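Local coordinates for protein pelota homolog (Archaeoglobus fulgidus, PDB 3OBY), which probably recognises stalled ribosomes and helps to release them and degrade the damaged mRNA, an endoribonuclease activity being attributed to its N-terminal domain, at residues 12-17 / 104-109; 78-83 / 94-99; 185-190 / 212-217; 275-280 / 306-311. All blocks are in the same frame, centred on the assembly; numbering follows the deposited sequence.

Contact 1 (12-17 / 104-109); sequences EGEIKL and ELSIIK
Six backbone hydrogen bonds join 12-17 to 104-109 as antiparallel strands, two each at the pairs Gly13-Lys109, Ile15-Ile107 and Leu17-Leu105. The central pair is the most regular: Ile15 N reaches Ile107 O at 2.9 Å, its N-H aimed nearly straight, and both carbonyls of this pair are met in their own planes. At the Leu17 end the donors lie nearly along the C=O axes instead, and at the other end Lys109 N sits above the carbonyl plane of Gly13. Between the bonded pairs, CA-H groups lean on carbonyl oxygens, as Glu14 CA does on Ile107 O. Gly13, with phi 156° and psi -164°, has a backbone in which a CB would press on the preceding carbonyl oxygen, and there the chain turns a corner. The two strands are neighbours in the antiparallel sheet of the N-terminal Sm-fold domain, 14-18 lying between 2-6 and 105-108. Polar contacts gather on the face of Glu14, Lys16, Ser106 and Ile108. Ser106 OG donates to Glu14 OE2 at 2.9 Å, coming from above the carboxylate plane, and has a weak further bond from Arg62. The Lys16 chain, bent at chi3 (-59°), crosses Glu104 obliquely and brings CD against its carboxylate, 3.4 Å from OE2, while Lys16 NZ stays 4.7 Å from Glu104 OE1. Apolar contact on the other face runs from Leu17 CD1 to Leu105 CD2, 3.6 Å apart and crossing obliquely; helix 113-123 packs on Ile15 and Leu17 there, and Lys109 extends its ammonium to Glu33 and Asp36.

Contact 2 (78-83 / 94-99); sequences RLRVSG and YHTLNI
Leu79, Val81, Leu97 and Ile99 form one relief of branched side chains on a face of this antiparallel hairpin, whose strands run 4.5 Å apart at closest approach. Leu79 and Ile99 stand shoulder to shoulder, Leu79 CB lying 4.0 Å from Ile99 CB. Leu79 CG is turned anti to its backbone N (chi1 -175°). Val81 CG2 juts diagonally toward Ile99 CG1, 4.3 Å away, while Val81 CB and Leu97 CB face each other across the strands. Helix 22-31 touches Leu79 and Ile99, and strand 63-72 touches Val81 and Leu97, so this relief is pressed into the interior of the N-terminal domain. The opposite face is built from longer and more polar shapes. The Thr96 methyl CG2, anti to its backbone N, fits against the aliphatic run of Arg80 and meets CG at 3.4 Å. Asn98 stands alongside Arg80, pointing the same way, and sets OD1 3.7 Å from Arg80 CB. From the flank Arg78, bent at chi3 (74°), swings its guanidinium across Asn98, whose CB and amide lie over one guanidinium face; the two planes are 51° apart. Ser82 CB abuts Thr96 OG1, and toward the hairpin connection Gly83 presents bare backbone to His95. Underneath, six backbone hydrogen bonds fix the register, among them Leu79 N to Ile99 O at 2.8 Å and nearly straight. The chemistry is thus divided: main-chain bonds and hydrocarbon hold the strands together, whereas the cationic end of Arg80 finds its counter-charge in Glu71, on the neighbouring strand, and not across the hairpin.

Contact 3 (185-190 / 212-217); sequences FKYLIV and AKNAVV
Asn214 gives up more surface than any other residue here, as the loop after helix 209-212 runs into strand 215-217. Its CB points at the partner strand and lies 3.0 Å from Lys186 O, and the side chain, with CG beside the backbone N (chi1 -71°), crosses that of Tyr187 obliquely. Tyr187 CE1 is 3.6 Å from Asn214 ND2, the ring and amide planes standing 60° apart, while Asn214 O lies at the ring edge near CD1. That same oxygen accepts from Leu188 N at 2.9 Å, in its carbonyl plane, and so starts the parallel pairing. Val216 continues it, straddling Ile189: its N donates to Leu188 O and its O receives Val190 N at 2.8 Å, both nearly along the C=O axes. Val190 carries the second large buried area. Its CB faces Val217 CG2 at 4.2 Å, and Val217 CG1, anti to its backbone N, rests 3.5 Å from Val190 O. The two strands form a beta-alpha-beta crossover through helix 196-207, with 131-137 on the other edge of 187-191 and 215-217 outermost in the central domain's mixed sheet. Helix 196-207 covers Val190 and Val217 on one face, and helix 236-262 packs on Tyr187 and Ile189 on the other.

Contact 4 (275-280 / 306-311); sequences EAHNYR and REVEES
His277, near the C-terminal end of helix 270-277, sends its imidazole across to helix 301-310 with CG anti to the backbone N (chi1 -174°). NE2 then donates to Glu307 OE2 at 2.8 Å; the oxygen lies in the ring plane and uses its anti lone pair, and ring and carboxylate are nearly coplanar, 18° apart. Glu307 reaches it fully extended beyond CG, with CB 3.5 Å from His277 CE1, while Val308 CG2 touches the ring at ND1. Arg280, whose positive phi makes it the C' residue of the Schellman motif closing helix 270-277, folds back at chi2 (-65°). Its NH2 lies over the rim of one imidazole face and donates to His277 O at 2.6 Å, an oxygen that also accepts from Arg280 N. On the other flank Arg280 CD meets Ser311 OG at 3.2 Å, and a water held by Arg280 NE bridges to Glu307 O and Ser311 OG. These helix ends belong to the third domain, where Arg339 also binds the carbonyls of Arg280 and Ser311. Glu307 OE2 thus takes a directed N-H from His277 and, 3.5 Å from Arg280 NH1, a purely electrostatic salt bridge; the Arg280 charge and the His277 N-H would probably help keep Glu307 ionised.

How the contacts relate
Contacts 1 and 2 belong to one antiparallel sheet of the Sm-fold N-terminal domain, the domain to which the endoribonuclease activity is assigned; contact 2 is nested within the loop that contact 1 closes. Their centres are 15 Å apart, and they touch where Leu105 CD2 meets Ile99 CG2 at 3.9 Å. Contact 3, in the central domain, lies on the opposite side of the chain's centre, about 34 Å from contact 1 between centres. Contact 4, in the third domain, is about 40 Å from contact 3 between centres, but its nearest atoms come within about 11 Å of contact 2. Side chains of 306-311 reach helix 22-31, which also packs under contact 2, so the first and third domains meet.

Contact 1 (12-17 / 104-109)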
loop_
_atom_site.group_PDB
_atom_site.type_symbol
_atom_site.label_atom_id
_atom_site.label_comp_id
_atom_site.label_asym_id
_atom_site.label_seq_id
_atom_site.Cartn_x
_atom_site.Cartn_y
_atom_site.Cartn_z
ATOM N N GLU A 12 20.139 9.791 14.021
ATOM C CA GLU A 12 20.804 10.032 12.750
ATOM C C GLU A 12 21.263 8.706 12.171
ATOM O O GLU A 12 21.760 7.842 12.894
ATOM C CB GLU A 12 22.001 10.962 12.944
ATOM C CG GLU A 12 22.938 11.047 11.751
ATOM C CD GLU A 12 23.907 12.210 11.870
ATOM O OE1 GLU A 12 24.271 12.571 13.009
ATOM O OE2 GLU A 12 24.313 12.758 10.825
ATOM N N GLY A 13 21.092 8.548 10.864
ATOM C CA GLY A 13 21.490 7.311 10.228
ATOM C C GLY A 13 20.714 7.086 8.953
ATOM O O GLY A 13 20.093 8.004 8.421
ATOM N N GLU A 14 20.740 5.853 8.465
ATOM C CA GLU A 14 20.045 5.511 7.238
ATOM C C GLU A 14 18.799 4.665 7.451
ATOM O O GLU A 14 18.774 3.763 8.289
ATOM C CB GLU A 14 20.998 4.780 6.286
ATOM C CG GLU A 14 20.338 3.685 5.442
ATOM C CD GLU A 14 21.306 3.007 4.493
ATOM O OE1 GLU A 14 22.533 3.147 4.696
ATOM O OE2 GLU A 14 20.838 2.324 3.553
ATOM N N ILE A 15 17.764 4.979 6.680
ATOM C CA ILE A 15 16.521 4.239 6.713
ATOM C C ILE A 15 16.259 3.829 5.270
ATOM O O ILE A 15 16.179 4.669 4.380
ATOM C CB ILE A 15 15.341 5.089 7.218
ATOM C CG1 ILE A 15 15.620 5.593 8.636
ATOM C CG2 ILE A 15 14.076 4.244 7.230
ATOM C CD1 ILE A 15 14.471 6.358 9.271
ATOM N N LYS A 16 16.159 2.529 5.045
ATOM C CA LYS A 16 15.912 1.991 3.722
ATOM C C LYS A 16 14.453 1.563 3.697
ATOM O O LYS A 16 14.043 0.694 4.469
ATOM C CB LYS A 16 16.829 0.795 3.469
ATOM C CG LYS A 16 16.637 0.136 2.112
ATOM C CD LYS A 16 17.608 -1.018 1.905
ATOM C CE LYS A 16 19.059 -0.550 1.994
ATOM N NZ LYS A 16 20.043 -1.652 1.767
ATOM N N LEU A 17 13.676 2.172 2.805
ATOM C CA LEU A 17 12.245 1.887 2.714
ATOM C C LEU A 17 11.670 1.829 1.306
ATOM O O LEU A 17 12.340 2.133 0.331
ATOM C CB LEU A 17 11.488 2.933 3.537
ATOM C CG LEU A 17 12.087 4.341 3.436
ATOM C CD1 LEU A 17 11.883 4.891 2.028
ATOM C CD2 LEU A 17 11.441 5.245 4.465
ATOM N N GLU A 104 12.589 0.820 -4.062
ATOM C CA GLU A 104 13.341 0.976 -2.837
ATOM C C GLU A 104 14.284 2.169 -2.895
ATOM O O GLU A 104 14.794 2.528 -3.951
ATOM C CB GLU A 104 14.148 -0.288 -2.562
ATOM C CG GLU A 104 14.811 -0.304 -1.198
ATOM C CD GLU A 104 15.850 -1.392 -1.081
ATOM O OE1 GLU A 104 16.929 -1.236 -1.687
ATOM O OE2 GLU A 104 15.588 -2.402 -0.392
ATOM N N LEU A 105 14.504 2.785 -1.744
ATOM C CA LEU A 105 15.410 3.907 -1.633
ATOM C C LEU A 105 15.856 4.025 -0.178
ATOM O O LEU A 105 15.154 3.582 0.734
ATOM C CB LEU A 105 14.744 5.211 -2.069
ATOM C CG LEU A 105 13.671 5.794 -1.155
ATOM C CD1 LEU A 105 13.712 7.307 -1.242
ATOM C CD2 LEU A 105 12.314 5.242 -1.544
ATOM N N SER A 106 17.033 4.611 0.021
ATOM C CA SER A 106 17.603 4.812 1.341
ATOM C C SER A 106 17.805 6.299 1.578
ATOM O O SER A 106 18.388 7.002 0.749
ATOM C CB SER A 106 18.953 4.098 1.459
ATOM O OG SER A 106 18.792 2.695 1.482
ATOM N N ILE A 107 17.311 6.768 2.716
ATOM C CA ILE A 107 17.442 8.163 3.101
ATOM C C ILE A 107 18.398 8.161 4.291
ATOM O O ILE A 107 18.211 7.411 5.244
ATOM C CB ILE A 107 16.074 8.756 3.524
ATOM C CG1 ILE A 107 15.126 8.763 2.334
ATOM C CG2 ILE A 107 16.234 10.166 4.057
ATOM C CD1 ILE A 107 13.703 9.127 2.705
ATOM N N ILE A 108 19.433 8.987 4.213
ATOM C CA ILE A 108 20.421 9.095 5.272
ATOM C C ILE A 108 20.468 10.550 5.694
ATOM O O ILE A 108 20.800 11.416 4.888
ATOM C CB ILE A 108 21.807 8.666 4.776
ATOM C CG1 ILE A 108 21.718 7.258 4.184
ATOM C CG2 ILE A 108 22.805 8.697 5.925
ATOM C CD1 ILE A 108 23.022 6.745 3.605
ATOM N N LYS A 109 20.128 10.805 6.957
ATOM C CA LYS A 109 20.100 12.158 7.507
ATOM C C LYS A 109 19.934 12.081 9.015
ATOM O O LYS A 109 19.959 11.002 9.617
ATOM C CB LYS A 109 18.894 12.922 6.948
ATOM C CG LYS A 109 17.562 12.248 7.318
ATOM C CD LYS A 109 16.353 12.821 6.584
ATOM C CE LYS A 109 16.101 14.276 6.954
ATOM N NZ LYS A 109 14.938 14.861 6.228
#

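Contact 2 (78-83 / 94-99)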
loop_
_atom_site.group_PDB
_atom_site.type_symbol
_atom_site.label_atom_id
_atom_site.label_comp_id
_atom_site.label_asym_id
_atom_site.label_seq_id
_atom_site.Cartn_x
_atom_site.Cartn_y
_atom_site.Cartn_z
ATOM N N ARG A 78 5.534 10.444 -9.852
ATOM C CA ARG A 78 6.952 10.173 -9.637
ATOM C C ARG A 78 7.603 11.341 -8.914
ATOM O O ARG A 78 7.332 12.504 -9.211
ATOM C CB ARG A 78 7.686 9.961 -10.970
ATOM C CG ARG A 78 7.037 8.971 -11.922
ATOM C CD ARG A 78 7.845 8.844 -13.203
ATOM N NE ARG A 78 9.072 8.086 -12.990
ATOM C CZ ARG A 78 10.212 8.309 -13.636
ATOM N NH1 ARG A 78 10.291 9.277 -14.539
ATOM N NH2 ARG A 78 11.272 7.553 -13.384
ATOM N N LEU A 79 8.478 11.021 -7.973
ATOM C CA LEU A 79 9.182 12.033 -7.197
ATOM C C LEU A 79 10.581 12.191 -7.767
ATOM O O LEU A 79 11.342 11.225 -7.815
ATOM C CB LEU A 79 9.242 11.585 -5.734
ATOM C CG LEU A 79 9.827 12.516 -4.679
ATOM C CD1 LEU A 79 9.191 13.887 -4.774
ATOM C CD2 LEU A 79 9.584 11.907 -3.312
ATOM N N ARG A 80 10.922 13.393 -8.222
ATOM C CA ARG A 80 12.251 13.624 -8.786
ATOM C C ARG A 80 13.220 14.165 -7.748
ATOM O O ARG A 80 13.047 15.276 -7.244
ATOM C CB ARG A 80 12.196 14.596 -9.961
ATOM C CG ARG A 80 13.563 14.830 -10.599
ATOM C CD ARG A 80 13.539 15.904 -11.673
ATOM N NE ARG A 80 12.607 15.575 -12.745
ATOM C CZ ARG A 80 11.495 16.257 -12.998
ATOM N NH1 ARG A 80 11.179 17.309 -12.254
ATOM N NH2 ARG A 80 10.698 15.883 -13.993
ATOM N N VAL A 81 14.232 13.365 -7.422
ATOM C CA VAL A 81 15.245 13.761 -6.452
ATOM C C VAL A 81 16.578 13.926 -7.177
ATOM O O VAL A 81 17.096 12.979 -7.777
ATOM C CB VAL A 81 15.405 12.709 -5.345
ATOM C CG1 VAL A 81 16.476 13.149 -4.364
ATOM C CG2 VAL A 81 14.090 12.509 -4.630
ATOM N N SER A 82 17.130 15.130 -7.122
ATOM C CA SER A 82 18.389 15.393 -7.791
ATOM C C SER A 82 19.419 16.041 -6.875
ATOM O O SER A 82 19.077 16.747 -5.924
ATOM C CB SER A 82 18.146 16.269 -9.022
ATOM O OG SER A 82 17.514 17.484 -8.678
ATOM N N GLY A 83 20.689 15.783 -7.171
ATOM C CA GLY A 83 21.766 16.347 -6.381
ATOM C C GLY A 83 23.136 15.948 -6.895
ATOM O O GLY A 83 23.268 15.339 -7.961
ATOM N N TYR A 94 26.756 14.921 -11.214
ATOM C CA TYR A 94 25.410 15.088 -10.678
ATOM C C TYR A 94 24.479 14.039 -11.273
ATOM O O TYR A 94 24.721 13.519 -12.359
ATOM C CB TYR A 94 24.898 16.505 -10.959
ATOM C CG TYR A 94 25.700 17.583 -10.248
ATOM C CD1 TYR A 94 27.018 17.861 -10.620
ATOM C CD2 TYR A 94 25.156 18.295 -9.177
ATOM C CE1 TYR A 94 27.773 18.819 -9.943
ATOM C CE2 TYR A 94 25.903 19.254 -8.491
ATOM C CZ TYR A 94 27.209 19.510 -8.879
ATOM O OH TYR A 94 27.949 20.454 -8.203
ATOM N N HIS A 95 23.413 13.721 -10.553
ATOM C CA HIS A 95 22.485 12.700 -11.015
ATOM C C HIS A 95 21.084 12.899 -10.441
ATOM O O HIS A 95 20.893 13.620 -9.460
ATOM C CB HIS A 95 23.020 11.327 -10.611
ATOM C CG HIS A 95 22.336 10.185 -11.287
ATOM N ND1 HIS A 95 22.458 9.941 -12.637
ATOM C CD2 HIS A 95 21.541 9.207 -10.795
ATOM C CE1 HIS A 95 21.769 8.858 -12.949
ATOM N NE2 HIS A 95 21.202 8.395 -11.850
ATOM N N THR A 96 20.104 12.249 -11.059
ATOM C CA THR A 96 18.713 12.353 -10.619
ATOM C C THR A 96 18.113 10.982 -10.318
ATOM O O THR A 96 18.225 10.049 -11.117
ATOM C CB THR A 96 17.826 13.038 -11.696
ATOM O OG1 THR A 96 18.244 14.393 -11.883
ATOM C CG2 THR A 96 16.375 13.024 -11.278
ATOM N N LEU A 97 17.476 10.862 -9.161
ATOM C CA LEU A 97 16.840 9.612 -8.777
ATOM C C LEU A 97 15.328 9.846 -8.889
ATOM O O LEU A 97 14.806 10.822 -8.349
ATOM C CB LEU A 97 17.228 9.242 -7.332
ATOM C CG LEU A 97 18.713 9.153 -6.926
ATOM C CD1 LEU A 97 18.840 9.112 -5.408
ATOM C CD2 LEU A 97 19.349 7.922 -7.535
ATOM N N ASN A 98 14.631 8.978 -9.614
ATOM C CA ASN A 98 13.181 9.113 -9.761
ATOM C C ASN A 98 12.467 8.054 -8.926
ATOM O O ASN A 98 12.492 6.869 -9.255
ATOM C CB ASN A 98 12.751 8.985 -11.235
ATOM C CG ASN A 98 13.066 10.229 -12.055
ATOM O OD1 ASN A 98 12.749 11.348 -11.655
ATOM N ND2 ASN A 98 13.676 10.032 -13.216
ATOM N N ILE A 99 11.825 8.486 -7.848
ATOM C CA ILE A 99 11.114 7.559 -6.973
ATOM C C ILE A 99 9.664 7.325 -7.367
ATOM O O ILE A 99 8.904 8.273 -7.568
ATOM C CB ILE A 99 11.114 8.056 -5.516
ATOM C CG1 ILE A 99 12.516 8.525 -5.130
ATOM C CG2 ILE A 99 10.638 6.945 -4.595
ATOM C CD1 ILE A 99 13.607 7.520 -5.454
#

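Contact 3 (185-190 / 212-217)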
loop_
_atom_site.group_PDB
_atom_site.type_symbol
_atom_site.label_atom_id
_atom_site.label_comp_id
_atom_site.label_asym_id
_atom_site.label_seq_id
_atom_site.Cartn_x
_atom_site.Cartn_y
_atom_site.Cartn_z
ATOM N N PHE A 185 -7.372 -16.949 9.413
ATOM C CA PHE A 185 -6.606 -16.008 8.611
ATOM C C PHE A 185 -7.609 -15.285 7.720
ATOM O O PHE A 185 -8.807 -15.551 7.791
ATOM C CB PHE A 185 -5.623 -16.757 7.730
ATOM C CG PHE A 185 -6.276 -17.744 6.818
ATOM C CD1 PHE A 185 -6.673 -18.984 7.289
ATOM C CD2 PHE A 185 -6.569 -17.399 5.505
ATOM C CE1 PHE A 185 -7.335 -19.877 6.457
ATOM C CE2 PHE A 185 -7.230 -18.285 4.664
ATOM C CZ PHE A 185 -7.625 -19.521 5.143
ATOM N N LYS A 186 -7.136 -14.373 6.878
ATOM C CA LYS A 186 -8.057 -13.677 5.994
ATOM C C LYS A 186 -7.826 -13.967 4.523
ATOM O O LYS A 186 -8.776 -14.091 3.768
ATOM C CB LYS A 186 -8.038 -12.168 6.259
ATOM C CG LYS A 186 -6.692 -11.593 6.610
ATOM C CD LYS A 186 -6.883 -10.286 7.373
ATOM C CE LYS A 186 -7.124 -10.517 8.859
ATOM N NZ LYS A 186 -5.879 -10.950 9.548
ATOM N N TYR A 187 -6.574 -14.092 4.109
ATOM C CA TYR A 187 -6.294 -14.374 2.705
ATOM C C TYR A 187 -5.517 -15.660 2.523
ATOM O O TYR A 187 -4.588 -15.961 3.280
ATOM C CB TYR A 187 -5.526 -13.221 2.049
ATOM C CG TYR A 187 -6.336 -11.961 1.916
ATOM C CD1 TYR A 187 -7.414 -11.890 1.037
ATOM C CD2 TYR A 187 -6.048 -10.847 2.698
ATOM C CE1 TYR A 187 -8.188 -10.734 0.943
ATOM C CE2 TYR A 187 -6.812 -9.690 2.612
ATOM C CZ TYR A 187 -7.878 -9.640 1.736
ATOM O OH TYR A 187 -8.640 -8.499 1.668
ATOM N N LEU A 188 -5.908 -16.410 1.500
ATOM C CA LEU A 188 -5.283 -17.678 1.190
ATOM C C LEU A 188 -4.638 -17.659 -0.189
ATOM O O LEU A 188 -5.242 -17.211 -1.163
ATOM C CB LEU A 188 -6.332 -18.800 1.255
ATOM C CG LEU A 188 -5.909 -20.208 0.812
ATOM C CD1 LEU A 188 -4.879 -20.767 1.778
ATOM C CD2 LEU A 188 -7.125 -21.120 0.750
ATOM N N ILE A 189 -3.393 -18.118 -0.254
ATOM C CA ILE A 189 -2.695 -18.221 -1.522
ATOM C C ILE A 189 -2.667 -19.726 -1.747
ATOM O O ILE A 189 -2.172 -20.470 -0.909
ATOM C CB ILE A 189 -1.238 -17.697 -1.455
ATOM C CG1 ILE A 189 -1.214 -16.177 -1.289
ATOM C CG2 ILE A 189 -0.515 -18.041 -2.739
ATOM C CD1 ILE A 189 -1.912 -15.686 -0.054
ATOM N N VAL A 190 -3.223 -20.171 -2.866
ATOM C CA VAL A 190 -3.268 -21.593 -3.194
ATOM C C VAL A 190 -2.402 -21.865 -4.418
ATOM O O VAL A 190 -2.734 -21.441 -5.524
ATOM C CB VAL A 190 -4.712 -22.025 -3.502
ATOM C CG1 VAL A 190 -4.775 -23.511 -3.750
ATOM C CG2 VAL A 190 -5.614 -21.638 -2.355
ATOM N N ALA A 212 -13.310 -18.954 0.302
ATOM C CA ALA A 212 -13.003 -18.884 -1.121
ATOM C C ALA A 212 -13.019 -17.459 -1.680
ATOM O O ALA A 212 -12.334 -17.173 -2.661
ATOM C CB ALA A 212 -13.971 -19.760 -1.904
ATOM N N LYS A 213 -13.786 -16.566 -1.058
ATOM C CA LYS A 213 -13.874 -15.195 -1.546
ATOM C C LYS A 213 -12.573 -14.431 -1.346
ATOM O O LYS A 213 -12.337 -13.406 -1.979
ATOM C CB LYS A 213 -15.026 -14.451 -0.860
ATOM C CG LYS A 213 -14.705 -13.906 0.517
ATOM C CD LYS A 213 -15.904 -13.180 1.107
ATOM C CE LYS A 213 -15.537 -12.456 2.399
ATOM N NZ LYS A 213 -15.008 -13.366 3.459
ATOM N N ASN A 214 -11.728 -14.939 -0.462
ATOM C CA ASN A 214 -10.443 -14.309 -0.187
ATOM C C ASN A 214 -9.297 -15.269 -0.469
ATOM O O ASN A 214 -8.274 -15.238 0.206
ATOM C CB ASN A 214 -10.388 -13.860 1.268
ATOM C CG ASN A 214 -11.290 -12.691 1.541
ATOM O OD1 ASN A 214 -11.762 -12.507 2.662
ATOM N ND2 ASN A 214 -11.529 -11.878 0.518
ATOM N N ALA A 215 -9.480 -16.126 -1.466
ATOM C CA ALA A 215 -8.467 -17.097 -1.845
ATOM C C ALA A 215 -8.098 -16.916 -3.311
ATOM O O ALA A 215 -8.965 -16.639 -4.141
ATOM C CB ALA A 215 -8.993 -18.503 -1.615
ATOM N N VAL A 216 -6.814 -17.068 -3.627
ATOM C CA VAL A 216 -6.349 -16.935 -5.004
ATOM C C VAL A 216 -5.409 -18.067 -5.383
ATOM O O VAL A 216 -4.598 -18.506 -4.571
ATOM C CB VAL A 216 -5.610 -15.601 -5.234
ATOM C CG1 VAL A 216 -6.505 -14.438 -4.835
ATOM C CG2 VAL A 216 -4.312 -15.578 -4.441
ATOM N N VAL A 217 -5.529 -18.538 -6.621
ATOM C CA VAL A 217 -4.678 -19.612 -7.126
ATOM C C VAL A 217 -3.570 -19.023 -7.991
ATOM O O VAL A 217 -3.843 -18.354 -8.984
ATOM C CB VAL A 217 -5.478 -20.611 -7.976
ATOM C CG1 VAL A 217 -4.558 -21.692 -8.507
ATOM C CG2 VAL A 217 -6.583 -21.224 -7.149
#

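Contact 4 (275-280 / 306-311)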
loop_
_atom_site.group_PDB
_atom_site.type_symbol
_atom_site.label_atom_id
_atom_site.label_comp_id
_atom_site.label_asym_id
_atom_site.label_seq_id
_atom_site.Cartn_x
_atom_site.Cartn_y
_atom_site.Cartn_z
ATOM N N GLU A 275 -13.987 25.504 2.082
ATOM C CA GLU A 275 -14.916 26.101 3.042
ATOM C C GLU A 275 -14.838 25.334 4.352
ATOM O O GLU A 275 -14.701 25.924 5.426
ATOM C CB GLU A 275 -16.358 26.063 2.515
ATOM C CG GLU A 275 -17.346 26.889 3.352
ATOM C CD GLU A 275 -18.807 26.688 2.950
ATOM O OE1 GLU A 275 -19.568 27.677 2.977
ATOM O OE2 GLU A 275 -19.204 25.548 2.625
ATOM N N ALA A 276 -14.919 24.011 4.253
ATOM C CA ALA A 276 -14.852 23.159 5.429
ATOM C C ALA A 276 -13.496 23.295 6.119
ATOM O O ALA A 276 -13.411 23.313 7.344
ATOM C CB ALA A 276 -15.099 21.710 5.029
ATOM N N HIS A 277 -12.438 23.402 5.324
ATOM C CA HIS A 277 -11.094 23.524 5.865
ATOM C C HIS A 277 -10.922 24.804 6.660
ATOM O O HIS A 277 -10.132 24.849 7.600
ATOM C CB HIS A 277 -10.059 23.477 4.738
ATOM C CG HIS A 277 -8.637 23.453 5.216
ATOM N ND1 HIS A 277 -8.146 22.465 6.042
ATOM C CD2 HIS A 277 -7.602 24.296 4.983
ATOM C CE1 HIS A 277 -6.870 22.700 6.297
ATOM N NE2 HIS A 277 -6.517 23.805 5.667
ATOM N N ASN A 278 -11.655 25.846 6.284
ATOM C CA ASN A 278 -11.561 27.125 6.981
ATOM C C ASN A 278 -11.922 26.969 8.454
ATOM O O ASN A 278 -11.513 27.764 9.297
ATOM C CB ASN A 278 -12.478 28.157 6.325
ATOM C CG ASN A 278 -12.547 29.458 7.104
ATOM O OD1 ASN A 278 -13.336 29.598 8.040
ATOM N ND2 ASN A 278 -11.709 30.415 6.729
ATOM N N TYR A 279 -12.687 25.928 8.755
ATOM C CA TYR A 279 -13.097 25.652 10.121
ATOM C C TYR A 279 -12.386 24.402 10.635
ATOM O O TYR A 279 -12.723 23.874 11.695
ATOM C CB TYR A 279 -14.617 25.453 10.179
ATOM C CG TYR A 279 -15.407 26.659 9.720
ATOM C CD1 TYR A 279 -15.406 27.844 10.459
ATOM C CD2 TYR A 279 -16.152 26.620 8.544
ATOM C CE1 TYR A 279 -16.127 28.955 10.040
ATOM C CE2 TYR A 279 -16.876 27.726 8.115
ATOM C CZ TYR A 279 -16.861 28.890 8.867
ATOM O OH TYR A 279 -17.584 29.989 8.453
ATOM N N ARG A 280 -11.399 23.936 9.877
ATOM C CA ARG A 280 -10.646 22.739 10.237
ATOM C C ARG A 280 -11.592 21.593 10.610
ATOM O O ARG A 280 -11.391 20.883 11.603
ATOM C CB ARG A 280 -9.682 23.044 11.387
ATOM C CG ARG A 280 -8.564 24.019 11.009
ATOM C CD ARG A 280 -7.621 23.428 9.961
ATOM N NE ARG A 280 -6.496 24.313 9.662
ATOM C CZ ARG A 280 -6.528 25.309 8.783
ATOM N NH1 ARG A 280 -5.451 26.058 8.593
ATOM N NH2 ARG A 280 -7.624 25.549 8.077
ATOM N N ARG A 306 -1.016 19.447 3.906
ATOM C CA ARG A 306 -0.176 19.556 5.100
ATOM C C ARG A 306 -1.039 20.083 6.239
ATOM O O ARG A 306 -0.987 19.573 7.356
ATOM C CB ARG A 306 0.980 20.540 4.883
ATOM C CG ARG A 306 1.793 20.331 3.618
ATOM C CD ARG A 306 2.651 21.564 3.335
ATOM N NE ARG A 306 3.122 21.623 1.952
ATOM C CZ ARG A 306 3.623 22.714 1.379
ATOM N NH1 ARG A 306 3.724 23.842 2.074
ATOM N NH2 ARG A 306 4.007 22.684 0.108
ATOM N N GLU A 307 -1.829 21.114 5.941
ATOM C CA GLU A 307 -2.699 21.736 6.932
ATOM C C GLU A 307 -3.747 20.789 7.494
ATOM O O GLU A 307 -4.066 20.850 8.682
ATOM C CB GLU A 307 -3.370 22.980 6.349
ATOM C CG GLU A 307 -2.410 24.152 6.198
ATOM C CD GLU A 307 -3.071 25.415 5.686
ATOM O OE1 GLU A 307 -2.367 26.441 5.578
ATOM O OE2 GLU A 307 -4.282 25.384 5.391
ATOM N N VAL A 308 -4.287 19.913 6.656
ATOM C CA VAL A 308 -5.278 18.964 7.142
ATOM C C VAL A 308 -4.633 18.058 8.182
ATOM O O VAL A 308 -5.182 17.851 9.266
ATOM C CB VAL A 308 -5.841 18.097 6.005
ATOM C CG1 VAL A 308 -6.568 16.890 6.581
ATOM C CG2 VAL A 308 -6.791 18.925 5.144
ATOM N N GLU A 309 -3.463 17.521 7.844
ATOM C CA GLU A 309 -2.741 16.636 8.751
ATOM C C GLU A 309 -2.312 17.395 10.000
ATOM O O GLU A 309 -2.523 16.924 11.113
ATOM C CB GLU A 309 -1.514 16.021 8.057
ATOM C CG GLU A 309 -1.851 15.195 6.811
ATOM C CD GLU A 309 -0.667 14.392 6.271
ATOM O OE1 GLU A 309 0.482 14.883 6.323
ATOM O OE2 GLU A 309 -0.894 13.272 5.776
ATOM N N GLU A 310 -1.722 18.572 9.825
ATOM C CA GLU A 310 -1.297 19.364 10.968
ATOM C C GLU A 310 -2.450 19.582 11.939
ATOM O O GLU A 310 -2.246 19.955 13.087
ATOM C CB GLU A 310 -0.747 20.707 10.504
ATOM C CG GLU A 310 0.656 20.610 9.963
ATOM C CD GLU A 310 1.049 21.824 9.161
ATOM O OE1 GLU A 310 0.351 22.853 9.274
ATOM O OE2 GLU A 310 2.055 21.751 8.425
ATOM N N SER A 311 -3.666 19.342 11.474
ATOM C CA SER A 311 -4.833 19.508 12.322
ATOM C C SER A 311 -5.438 18.165 12.699
ATOM O O SER A 311 -6.614 18.081 13.050
ATOM C CB SER A 311 -5.882 20.383 11.631
ATOM O OG SER A 311 -5.552 21.755 11.763
HETATM O O HOH W 1 -3.857 23.571 10.085
#